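Local coordinates for protein myosin-I heavy chain (Dictyostelium discoideum, PDB 5EJR) that works as an actin-based motor with ATPase activity in the early steps of phagocytosis and adhesion, this chain being a MyTH4-FERM module of its tail, at residues D343-A348 with S388-Q393; V368-L373 with Q381-W386; K66-I71 with Y108-R113; F44-I49 with N118-S123. One frame throughout, in Å; residues are numbered along the deposited sequence. Where two conformers were deposited one is given.

Contact 1 of 4, residues D343-A348 with S388-Q393; sequences DSSIIA and SMIESQ
Helices 341-355 and 383-394 cross at -66° where Ser-345 and Ala-348 meet Met-389, Ile-390 and Gln-393; the axes of the two short segments approach to 8.3 Å. The small side chains of Ser-345 and Ala-348, which point at the second helix, are consistent with this close approach. Ser-345 OG comes within 3.3 Å of Met-389 CB, but this is packing: the hydroxyl bonds back to Glu-341 O on its own helix, and a chi1 of -76° keeps OG beside the backbone N. This helix pair belongs to the helical middle lobe of the FERM domain. About one turn along, Ala-348 CB presses on the end of Ile-390, 3.6 Å from CD1. Gln-393 CG lies 3.9 Å from Ser-345 CB, and the bend at chi2 (-57°) carries CD toward Ile-346. The Gln-393 and Ile-346 side chains cross obliquely, Gln-393 OE1 lying 3.3 Å from Ile-346 CG1. An alanine here would take away CG and the amide and would probably open a gap beside Ser-345 CB and Ile-346 CG1. Gln-393 also touches Lys-342 and Ala-349 on helix 341-355. Ile-346 goes on to Leu-412 of helix 402-416, and Ile-390 to Ile-352.

Contact 2 of 4, residues V368-L373 with Q381-W386; sequences VVRQVL and QNIKVW
Ile-383 reaches Val-369 and Arg-370 with its chi1 of -171° setting CG1 anti to the backbone N and leaving CG2 in the crowded position between N and the carbonyl carbon. A chi2 of 156° extends the chain to Ile-383 CD1, which lies 3.8 Å from Arg-370 CD, the two side chains crossing at about a right angle. Val-369 and Ile-383 run antiparallel alongside each other, with Val-369 CG1 4.1 Å from Ile-383 CD1. In Leu-373 a chi2 of -177° extends CD1 over the indole of Trp-386. The result is a CH-pi contact, CD1 lying 3.8 Å from the centroid of the six-membered ring and 21° off its normal. Helix 383-394 starts right here: Asn-382 is its N-cap and takes the Lys-384 N-H on a lone pair of OD1, at 3.1 Å. The contact thus packs helix 366-370 and Leu-373 beyond it onto the first turn of helix 383-394 in the FERM middle lobe. Across the segments the contact is apolar packing with one CH-pi contact, and polar ends are met outside it, Arg-370 by Asp-375 and Trp-386 NE1 by Leu-378 O, a bond that probably fixes how the indole is turned beneath Leu-373.

Contact 3 of 4, residues K66-I71 with Y108-R113; sequences KNFSEI and YCQAYR
Gln-110 lies across helix 58-75 at Asn-67, Phe-68 and Ile-71, its chain extended beyond CG so that the amide lands on the other helix. Asn-67 turns to meet it: CG is anti to the backbone N (chi1 -171°), and ND2 donates to Gln-110 OE1 at 2.9 Å with an N-H...O angle of 163°. The acceptor lies in the Asn-67 amide plane, whereas the donor is tilted from the carbonyl plane of Gln-110. At its other end the same amide gives NE2 to Ala-64 O on helix 58-75, and Asn-67 OD1 is taken by Arg-96 of helix 86-99. Phe-68, also with CG anti to the backbone N, stands with its ring nearly perpendicular to the Gln-110 amide (88°), presenting its edge, CD1 being 3.5 Å from Gln-110 CD. The extended Arg-113 chain crosses Phe-68 at about a right angle, NE 3.7 Å from CZ, and its NH1 bonds Ala-41 O. Ile-71 CD1 lies 3.7 Å from Gln-110 CB and continues to Ala-111. A leucine in place of Gln-110 would probably leave Asn-67 ND2 and Ala-64 O without this amide partner in a buried setting. The two helices, their segment axes 10.1 Å apart, form part of the core of the helical bundle that makes up a MyTH4 domain.

Contact 4 of 4, residues F44-I49 with N118-S123; sequences FNKDPI and NPKVES
Phe-44 and Asn-118 form the tight part of this contact, a phenyl ring stacked on a side-chain amide with the two planes 18° apart. Phe-44 CG is anti to its backbone N (chi1 172°), and Asn-118 OD1 sits 3.7 Å above the ring plane, over its centre. Pro-119 adds CD at 3.5 Å from Phe-44 CE1, its side chain crossing the phenylalanine at about a right angle. The amide is held by its own segment: Asn-118 ND2 donates to Ser-123 OG at 2.9 Å, and Asn-118 OD1 receives Lys-120 N at 3.2 Å in an Asx turn, the donor lying above the carbonyl plane (39°). Ser-123 OG has a further partner in Asp-77. The solvent side is looser. Lys-46 bends at chi2 and passes Pro-119 heading the other way, Lys-46 CE 3.7 Å from Pro-119 CG. Its ammonium does not reach Asn-118 directly; a water accepts from Lys-46 NZ at 3.0 Å and donates to Asn-118 OD1 at 2.7 Å. Lys-120 NZ is 5.3 Å from Lys-46 NZ, and the like charges would probably disfavour a closer approach. Segment 44-49 is the irregular run leading to helix 58-75, joined by backbone hydrogen bonds of Phe-44 to Asn-116. Segment 118-123 opens helix 121-137, with Lys-120 at the N-cap, and Met-75 of helix 58-75 packs on both Asn-118 and Ser-123.

How the contacts relate
From the N terminus, contact 4 opens first at 44-49 and closes, after contact 3, at 118-123, tying the loop before helix 58-75 to the start of helix 121-137. Contact 3, wholly within it, joins helices 58-75 and 104-113; their centres are 11 Å apart, and Ile-49 packs on Phe-68 and Gln-110. The FERM middle lobe repeats this order: contact 1 joins helices 341-355 and 383-394 and encloses contact 2, which joins helix 366-370 to helix 383-394, their centres 9 Å apart. There Ser-345 OG and Trp-386 CZ3 touch at 3.5 Å. The two groups follow in series, do not cross, and sit 64 to 73 Å apart between centres, on opposite sides of the chain's centre.

Contact 1 of 4, residues D343-A348 with S388-Q393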
# COMPACT_ATOMS: atom_id res chain seq x y z
N ASP A 343 -2.81 -39.23 -8.27
CA ASP A 343 -3.31 -38.21 -7.35
C ASP A 343 -4.00 -37.09 -8.11
O ASP A 343 -5.04 -36.59 -7.65
CB ASP A 343 -2.17 -37.61 -6.50
CG ASP A 343 -1.48 -38.60 -5.57
OD1 ASP A 343 -2.10 -39.64 -5.23
OD2 ASP A 343 -0.32 -38.33 -5.17
N SER A 344 -3.43 -36.68 -9.27
CA SER A 344 -4.04 -35.58 -10.05
C SER A 344 -5.37 -36.00 -10.64
O SER A 344 -6.27 -35.17 -10.75
CB SER A 344 -3.10 -35.12 -11.17
OG SER A 344 -1.94 -34.49 -10.65
N SER A 345 -5.45 -37.25 -11.09
CA SER A 345 -6.67 -37.86 -11.67
C SER A 345 -7.75 -37.95 -10.60
O SER A 345 -8.92 -37.77 -10.89
CB SER A 345 -6.34 -39.26 -12.19
OG SER A 345 -5.63 -39.13 -13.41
N ILE A 346 -7.36 -38.23 -9.34
CA ILE A 346 -8.34 -38.28 -8.22
C ILE A 346 -8.86 -36.85 -7.99
O ILE A 346 -10.07 -36.66 -7.81
CB ILE A 346 -7.69 -38.90 -6.93
CG1 ILE A 346 -7.43 -40.41 -7.14
CG2 ILE A 346 -8.60 -38.69 -5.68
CD1 ILE A 346 -6.34 -41.07 -6.19
N ILE A 347 -7.95 -35.85 -8.04
CA ILE A 347 -8.32 -34.44 -7.85
C ILE A 347 -9.27 -34.02 -8.95
O ILE A 347 -10.32 -33.46 -8.68
CB ILE A 347 -7.08 -33.51 -7.72
CG1 ILE A 347 -6.35 -33.79 -6.36
CG2 ILE A 347 -7.48 -32.02 -7.82
CD1 ILE A 347 -4.79 -33.39 -6.34
N ALA A 348 -8.90 -34.33 -10.21
CA ALA A 348 -9.72 -34.02 -11.37
C ALA A 348 -11.10 -34.67 -11.21
O ALA A 348 -12.08 -33.96 -11.35
CB ALA A 348 -9.02 -34.49 -12.63
N SER A 388 -8.93 -41.14 -19.87
CA SER A 388 -8.95 -42.54 -19.45
C SER A 388 -8.63 -42.70 -17.94
O SER A 388 -9.32 -43.45 -17.25
CB SER A 388 -7.96 -43.34 -20.29
OG SER A 388 -8.13 -44.71 -20.00
N MET A 389 -7.59 -42.01 -17.43
CA MET A 389 -7.20 -42.10 -16.01
C MET A 389 -8.27 -41.48 -15.09
O MET A 389 -8.57 -42.01 -14.04
CB MET A 389 -5.83 -41.45 -15.78
CG MET A 389 -4.68 -42.27 -16.31
SD MET A 389 -3.10 -41.48 -15.97
CE MET A 389 -2.86 -42.00 -14.25
N ILE A 390 -8.85 -40.35 -15.51
CA ILE A 390 -9.90 -39.66 -14.78
C ILE A 390 -11.18 -40.52 -14.79
O ILE A 390 -11.81 -40.71 -13.74
CB ILE A 390 -10.07 -38.22 -15.32
CG1 ILE A 390 -8.83 -37.39 -14.96
CG2 ILE A 390 -11.33 -37.57 -14.79
CD1 ILE A 390 -8.63 -36.14 -15.80
N GLU A 391 -11.53 -41.11 -15.97
CA GLU A 391 -12.68 -42.00 -16.07
C GLU A 391 -12.55 -43.16 -15.04
O GLU A 391 -13.51 -43.47 -14.34
CB GLU A 391 -12.80 -42.51 -17.52
CG GLU A 391 -13.86 -43.55 -17.76
CD GLU A 391 -13.86 -43.92 -19.23
OE1 GLU A 391 -12.93 -44.66 -19.62
OE2 GLU A 391 -14.64 -43.34 -20.00
N SER A 392 -11.35 -43.72 -14.89
CA SER A 392 -11.11 -44.79 -13.91
C SER A 392 -11.34 -44.34 -12.43
O SER A 392 -11.93 -45.09 -11.66
CB SER A 392 -9.72 -45.39 -14.10
OG SER A 392 -9.67 -46.14 -15.30
N GLN A 393 -10.91 -43.13 -12.07
CA GLN A 393 -11.10 -42.61 -10.71
C GLN A 393 -12.55 -42.28 -10.40
O GLN A 393 -12.99 -42.46 -9.25
CB GLN A 393 -10.16 -41.42 -10.42
CG GLN A 393 -8.68 -41.83 -10.51
CD GLN A 393 -8.33 -42.97 -9.59
OE1 GLN A 393 -8.83 -43.09 -8.46
NE2 GLN A 393 -7.51 -43.89 -10.08

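Contact 2 of 4, residues V368-L373 with Q381-W386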
# COMPACT_ATOMS: atom_id res chain seq x y z
N VAL A 368 -13.93 -30.75 -20.51
CA VAL A 368 -14.16 -31.00 -19.08
C VAL A 368 -12.81 -31.14 -18.35
O VAL A 368 -12.65 -30.54 -17.28
CB VAL A 368 -15.12 -32.20 -18.84
CG1 VAL A 368 -15.22 -32.56 -17.36
CG2 VAL A 368 -16.51 -31.90 -19.40
N VAL A 369 -11.85 -31.87 -18.94
CA VAL A 369 -10.51 -32.08 -18.35
C VAL A 369 -9.78 -30.74 -18.13
O VAL A 369 -9.21 -30.52 -17.05
CB VAL A 369 -9.64 -33.09 -19.15
CG1 VAL A 369 -8.19 -33.14 -18.63
CG2 VAL A 369 -10.26 -34.47 -19.12
N ARG A 370 -9.88 -29.81 -19.13
CA ARG A 370 -9.28 -28.48 -19.04
C ARG A 370 -9.88 -27.61 -17.91
O ARG A 370 -9.27 -26.65 -17.52
CB ARG A 370 -9.43 -27.73 -20.37
CG ARG A 370 -8.75 -28.42 -21.55
CD ARG A 370 -7.27 -28.68 -21.34
NE ARG A 370 -6.49 -27.45 -21.11
CZ ARG A 370 -6.10 -26.59 -22.05
NH1 ARG A 370 -6.49 -26.75 -23.31
NH2 ARG A 370 -5.36 -25.55 -21.73
N GLN A 371 -11.09 -27.92 -17.43
CA GLN A 371 -11.71 -27.14 -16.35
C GLN A 371 -11.17 -27.56 -14.97
O GLN A 371 -11.45 -26.88 -13.96
CB GLN A 371 -13.23 -27.35 -16.37
CG GLN A 371 -13.96 -26.81 -17.63
CD GLN A 371 -15.45 -27.09 -17.51
OE1 GLN A 371 -15.92 -28.24 -17.60
NE2 GLN A 371 -16.22 -26.07 -17.20
N VAL A 372 -10.46 -28.69 -14.90
CA VAL A 372 -10.05 -29.27 -13.61
C VAL A 372 -8.56 -29.66 -13.48
O VAL A 372 -8.14 -30.09 -12.39
CB VAL A 372 -10.96 -30.47 -13.22
CG1 VAL A 372 -12.41 -30.03 -13.09
CG2 VAL A 372 -10.81 -31.65 -14.21
N LEU A 373 -7.76 -29.52 -14.54
CA LEU A 373 -6.34 -29.82 -14.41
C LEU A 373 -5.57 -28.63 -14.91
O LEU A 373 -5.91 -28.14 -15.99
CB LEU A 373 -5.91 -31.02 -15.26
CG LEU A 373 -6.13 -32.41 -14.80
CD1 LEU A 373 -5.53 -33.36 -15.84
CD2 LEU A 373 -5.49 -32.67 -13.39
N GLN A 381 1.14 -35.91 -19.85
CA GLN A 381 0.50 -36.99 -20.63
C GLN A 381 -0.41 -36.41 -21.69
O GLN A 381 -0.96 -35.33 -21.49
CB GLN A 381 -0.38 -37.91 -19.74
CG GLN A 381 0.33 -38.78 -18.69
CD GLN A 381 1.35 -39.78 -19.22
OE1 GLN A 381 1.12 -40.44 -20.24
NE2 GLN A 381 2.50 -39.89 -18.57
N ASN A 382 -0.69 -37.19 -22.76
CA ASN A 382 -1.68 -36.80 -23.77
C ASN A 382 -3.05 -36.69 -23.05
O ASN A 382 -3.37 -37.52 -22.22
CB ASN A 382 -1.74 -37.88 -24.89
CG ASN A 382 -2.50 -37.42 -26.08
OD1 ASN A 382 -3.69 -37.10 -25.99
ND2 ASN A 382 -1.82 -37.30 -27.22
N ILE A 383 -3.84 -35.66 -23.35
CA ILE A 383 -5.16 -35.42 -22.75
C ILE A 383 -6.09 -36.67 -22.86
O ILE A 383 -6.88 -36.93 -21.94
CB ILE A 383 -5.79 -34.10 -23.30
CG1 ILE A 383 -7.07 -33.73 -22.50
CG2 ILE A 383 -6.06 -34.18 -24.84
CD1 ILE A 383 -7.47 -32.25 -22.52
N LYS A 384 -5.93 -37.47 -23.95
CA LYS A 384 -6.68 -38.71 -24.14
C LYS A 384 -6.33 -39.72 -23.06
O LYS A 384 -7.21 -40.46 -22.62
CB LYS A 384 -6.39 -39.32 -25.52
CG LYS A 384 -7.14 -38.65 -26.66
CD LYS A 384 -6.61 -39.25 -27.98
CE LYS A 384 -7.26 -38.68 -29.22
NZ LYS A 384 -6.72 -39.31 -30.45
N VAL A 385 -5.08 -39.72 -22.59
CA VAL A 385 -4.64 -40.61 -21.49
C VAL A 385 -5.24 -40.07 -20.16
O VAL A 385 -5.70 -40.84 -19.32
CB VAL A 385 -3.10 -40.79 -21.44
CG1 VAL A 385 -2.69 -41.65 -20.24
CG2 VAL A 385 -2.56 -41.38 -22.74
N TRP A 386 -5.27 -38.75 -19.99
CA TRP A 386 -5.88 -38.14 -18.81
C TRP A 386 -7.37 -38.47 -18.73
O TRP A 386 -7.84 -38.85 -17.67
CB TRP A 386 -5.68 -36.63 -18.84
CG TRP A 386 -4.32 -36.23 -18.39
CD1 TRP A 386 -3.34 -35.67 -19.15
CD2 TRP A 386 -3.81 -36.31 -17.06
NE1 TRP A 386 -2.26 -35.34 -18.37
CE2 TRP A 386 -2.51 -35.75 -17.08
CE3 TRP A 386 -4.34 -36.75 -15.83
CZ2 TRP A 386 -1.70 -35.68 -15.94
CZ3 TRP A 386 -3.55 -36.64 -14.68
CH2 TRP A 386 -2.25 -36.11 -14.74

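Contact 3 of 4, residues K66-I71 with Y108-R113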
# COMPACT_ATOMS: atom_id res chain seq x y z
N LYS A 66 14.96 24.00 -6.22
CA LYS A 66 14.34 22.91 -7.01
C LYS A 66 12.89 22.69 -6.56
O LYS A 66 12.03 22.46 -7.41
CB LYS A 66 15.13 21.59 -6.87
CG LYS A 66 14.72 20.50 -7.86
CD LYS A 66 15.37 19.17 -7.53
CE LYS A 66 15.18 18.14 -8.62
NZ LYS A 66 15.79 16.84 -8.25
N ASN A 67 12.65 22.75 -5.23
CA ASN A 67 11.33 22.58 -4.62
C ASN A 67 10.35 23.64 -5.10
O ASN A 67 9.19 23.31 -5.39
CB ASN A 67 11.42 22.66 -3.11
CG ASN A 67 10.13 22.26 -2.44
OD1 ASN A 67 9.83 21.08 -2.27
ND2 ASN A 67 9.32 23.22 -2.12
N PHE A 68 10.81 24.91 -5.20
CA PHE A 68 9.98 26.02 -5.66
C PHE A 68 9.45 25.77 -7.04
O PHE A 68 8.24 25.87 -7.24
CB PHE A 68 10.70 27.37 -5.56
CG PHE A 68 9.73 28.52 -5.68
CD1 PHE A 68 9.01 28.96 -4.57
CD2 PHE A 68 9.52 29.16 -6.89
CE1 PHE A 68 8.11 30.02 -4.68
CE2 PHE A 68 8.62 30.20 -7.00
CZ PHE A 68 7.93 30.63 -5.90
N SER A 69 10.34 25.38 -7.98
CA SER A 69 9.93 25.08 -9.35
C SER A 69 8.93 23.91 -9.40
O SER A 69 8.07 23.90 -10.28
CB SER A 69 11.14 24.83 -10.25
OG SER A 69 11.82 23.62 -9.96
N GLU A 70 9.01 22.96 -8.44
CA GLU A 70 8.09 21.82 -8.35
C GLU A 70 6.71 22.28 -7.87
O GLU A 70 5.70 21.84 -8.42
CB GLU A 70 8.67 20.69 -7.48
CG GLU A 70 9.83 19.99 -8.18
CD GLU A 70 10.49 18.82 -7.49
OE1 GLU A 70 10.16 18.54 -6.31
OE2 GLU A 70 11.38 18.20 -8.12
N ILE A 71 6.68 23.21 -6.88
CA ILE A 71 5.44 23.83 -6.38
C ILE A 71 4.74 24.52 -7.58
O ILE A 71 3.55 24.29 -7.82
CB ILE A 71 5.74 24.77 -5.19
CG1 ILE A 71 6.12 23.93 -3.95
CG2 ILE A 71 4.57 25.71 -4.89
CD1 ILE A 71 6.36 24.67 -2.63
N TYR A 108 6.29 25.23 3.42
CA TYR A 108 5.01 25.85 3.82
C TYR A 108 4.94 27.32 3.39
O TYR A 108 3.90 27.76 2.92
CB TYR A 108 4.82 25.77 5.34
CG TYR A 108 4.10 24.52 5.81
CD1 TYR A 108 2.71 24.46 5.86
CD2 TYR A 108 4.82 23.42 6.28
CE1 TYR A 108 2.05 23.33 6.35
CE2 TYR A 108 4.16 22.27 6.73
CZ TYR A 108 2.78 22.24 6.77
OH TYR A 108 2.15 21.12 7.27
N CYS A 109 6.05 28.08 3.56
CA CYS A 109 6.15 29.49 3.15
C CYS A 109 6.11 29.62 1.64
O CYS A 109 5.38 30.47 1.16
CB CYS A 109 7.39 30.14 3.75
SG CYS A 109 7.35 30.29 5.55
N GLN A 110 6.82 28.75 0.88
CA GLN A 110 6.79 28.81 -0.60
C GLN A 110 5.40 28.54 -1.14
O GLN A 110 5.01 29.16 -2.14
CB GLN A 110 7.74 27.80 -1.26
CG GLN A 110 9.23 28.10 -1.15
CD GLN A 110 10.08 27.07 -1.87
OE1 GLN A 110 9.59 26.06 -2.40
NE2 GLN A 110 11.37 27.33 -1.95
N ALA A 111 4.68 27.57 -0.53
CA ALA A 111 3.34 27.17 -0.98
C ALA A 111 2.39 28.33 -0.71
O ALA A 111 1.67 28.73 -1.63
CB ALA A 111 2.88 25.90 -0.26
N TYR A 112 2.43 28.88 0.51
CA TYR A 112 1.58 29.99 0.93
C TYR A 112 1.81 31.26 0.09
O TYR A 112 0.84 31.83 -0.42
CB TYR A 112 1.70 30.29 2.44
CG TYR A 112 0.80 31.44 2.81
CD1 TYR A 112 -0.58 31.26 2.95
CD2 TYR A 112 1.29 32.75 2.88
CE1 TYR A 112 -1.43 32.33 3.20
CE2 TYR A 112 0.44 33.83 3.13
CZ TYR A 112 -0.91 33.62 3.29
OH TYR A 112 -1.74 34.68 3.53
N ARG A 113 3.07 31.69 -0.05
CA ARG A 113 3.46 32.86 -0.86
C ARG A 113 2.81 32.77 -2.24
O ARG A 113 2.28 33.76 -2.74
CB ARG A 113 4.99 32.94 -0.98
CG ARG A 113 5.51 33.74 -2.18
CD ARG A 113 6.85 33.23 -2.64
NE ARG A 113 7.23 33.74 -3.95
CZ ARG A 113 8.03 34.78 -4.15
NH1 ARG A 113 8.51 35.46 -3.11
NH2 ARG A 113 8.36 35.15 -5.38

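Contact 4 of 4, residues F44-I49 with N118-S123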
# COMPACT_ATOMS: atom_id res chain seq x y z
N PHE A 44 2.89 36.23 -4.61
CA PHE A 44 3.04 35.43 -5.83
C PHE A 44 3.89 36.14 -6.89
O PHE A 44 3.78 37.35 -7.06
CB PHE A 44 1.66 35.04 -6.42
CG PHE A 44 1.71 34.36 -7.78
CD1 PHE A 44 1.72 35.12 -8.95
CD2 PHE A 44 1.80 32.98 -7.89
CE1 PHE A 44 1.84 34.50 -10.20
CE2 PHE A 44 1.89 32.36 -9.14
CZ PHE A 44 1.92 33.13 -10.29
N ASN A 45 4.70 35.37 -7.61
CA ASN A 45 5.50 35.82 -8.73
C ASN A 45 5.60 34.68 -9.73
O ASN A 45 5.76 33.53 -9.34
CB ASN A 45 6.89 36.31 -8.31
CG ASN A 45 7.56 37.16 -9.35
OD1 ASN A 45 7.84 36.72 -10.48
ND2 ASN A 45 7.81 38.42 -9.01
N LYS A 46 5.48 35.02 -11.02
CA LYS A 46 5.50 34.07 -12.14
C LYS A 46 6.88 33.46 -12.39
O LYS A 46 6.97 32.46 -13.10
CB LYS A 46 4.98 34.75 -13.43
CG LYS A 46 3.52 35.20 -13.40
CD LYS A 46 2.55 34.11 -13.86
CE LYS A 46 1.12 34.61 -13.93
NZ LYS A 46 0.15 33.50 -14.09
N ASP A 47 7.95 34.08 -11.87
CA ASP A 47 9.34 33.65 -12.06
C ASP A 47 9.85 32.74 -10.94
O ASP A 47 9.54 33.00 -9.77
CB ASP A 47 10.27 34.87 -12.21
CG ASP A 47 10.03 35.71 -13.46
OD1 ASP A 47 9.53 35.16 -14.47
OD2 ASP A 47 10.38 36.92 -13.44
N PRO A 48 10.67 31.71 -11.27
CA PRO A 48 11.22 30.84 -10.21
C PRO A 48 12.25 31.58 -9.36
O PRO A 48 13.12 32.24 -9.91
CB PRO A 48 11.88 29.69 -10.99
CG PRO A 48 11.44 29.85 -12.42
CD PRO A 48 11.16 31.30 -12.60
N ILE A 49 12.13 31.47 -8.01
CA ILE A 49 13.04 32.10 -7.05
C ILE A 49 14.49 31.60 -7.23
O ILE A 49 14.72 30.41 -7.49
CB ILE A 49 12.55 32.03 -5.57
CG1 ILE A 49 12.48 30.56 -5.05
CG2 ILE A 49 11.22 32.78 -5.40
CD1 ILE A 49 12.31 30.35 -3.53
N ASN A 118 -2.26 35.92 -6.39
CA ASN A 118 -2.07 35.11 -7.57
C ASN A 118 -3.10 35.60 -8.62
O ASN A 118 -4.29 35.65 -8.29
CB ASN A 118 -2.29 33.63 -7.21
CG ASN A 118 -1.84 32.63 -8.24
OD1 ASN A 118 -1.87 32.86 -9.45
ND2 ASN A 118 -1.43 31.46 -7.76
N PRO A 119 -2.71 35.94 -9.86
CA PRO A 119 -3.71 36.42 -10.84
C PRO A 119 -4.67 35.34 -11.33
O PRO A 119 -5.61 35.65 -12.07
CB PRO A 119 -2.86 36.98 -11.98
CG PRO A 119 -1.58 36.21 -11.91
CD PRO A 119 -1.35 35.97 -10.44
N LYS A 120 -4.43 34.07 -10.95
CA LYS A 120 -5.27 32.94 -11.35
C LYS A 120 -5.78 32.20 -10.13
O LYS A 120 -4.99 31.71 -9.31
CB LYS A 120 -4.54 31.98 -12.31
CG LYS A 120 -4.14 32.62 -13.63
CD LYS A 120 -3.44 31.63 -14.55
CE LYS A 120 -3.13 32.21 -15.91
NZ LYS A 120 -4.36 32.46 -16.73
N VAL A 121 -7.12 32.15 -9.99
CA VAL A 121 -7.80 31.46 -8.90
C VAL A 121 -7.59 29.94 -9.01
O VAL A 121 -7.58 29.26 -7.99
CB VAL A 121 -9.30 31.88 -8.81
CG1 VAL A 121 -10.19 31.10 -9.78
CG2 VAL A 121 -9.83 31.77 -7.39
N GLU A 122 -7.38 29.43 -10.26
CA GLU A 122 -7.17 28.02 -10.58
C GLU A 122 -5.71 27.57 -10.38
O GLU A 122 -5.36 26.44 -10.73
CB GLU A 122 -7.70 27.66 -11.99
CG GLU A 122 -6.86 28.15 -13.16
CD GLU A 122 -6.73 27.15 -14.29
OE1 GLU A 122 -5.68 26.46 -14.36
OE2 GLU A 122 -7.68 27.04 -15.09
N SER A 123 -4.90 28.44 -9.76
CA SER A 123 -3.50 28.21 -9.39
C SER A 123 -3.40 28.38 -7.87
O SER A 123 -2.80 27.53 -7.22
CB SER A 123 -2.58 29.18 -10.14
OG SER A 123 -1.28 29.23 -9.57
O HOH W 1 -1.16 31.98 -11.91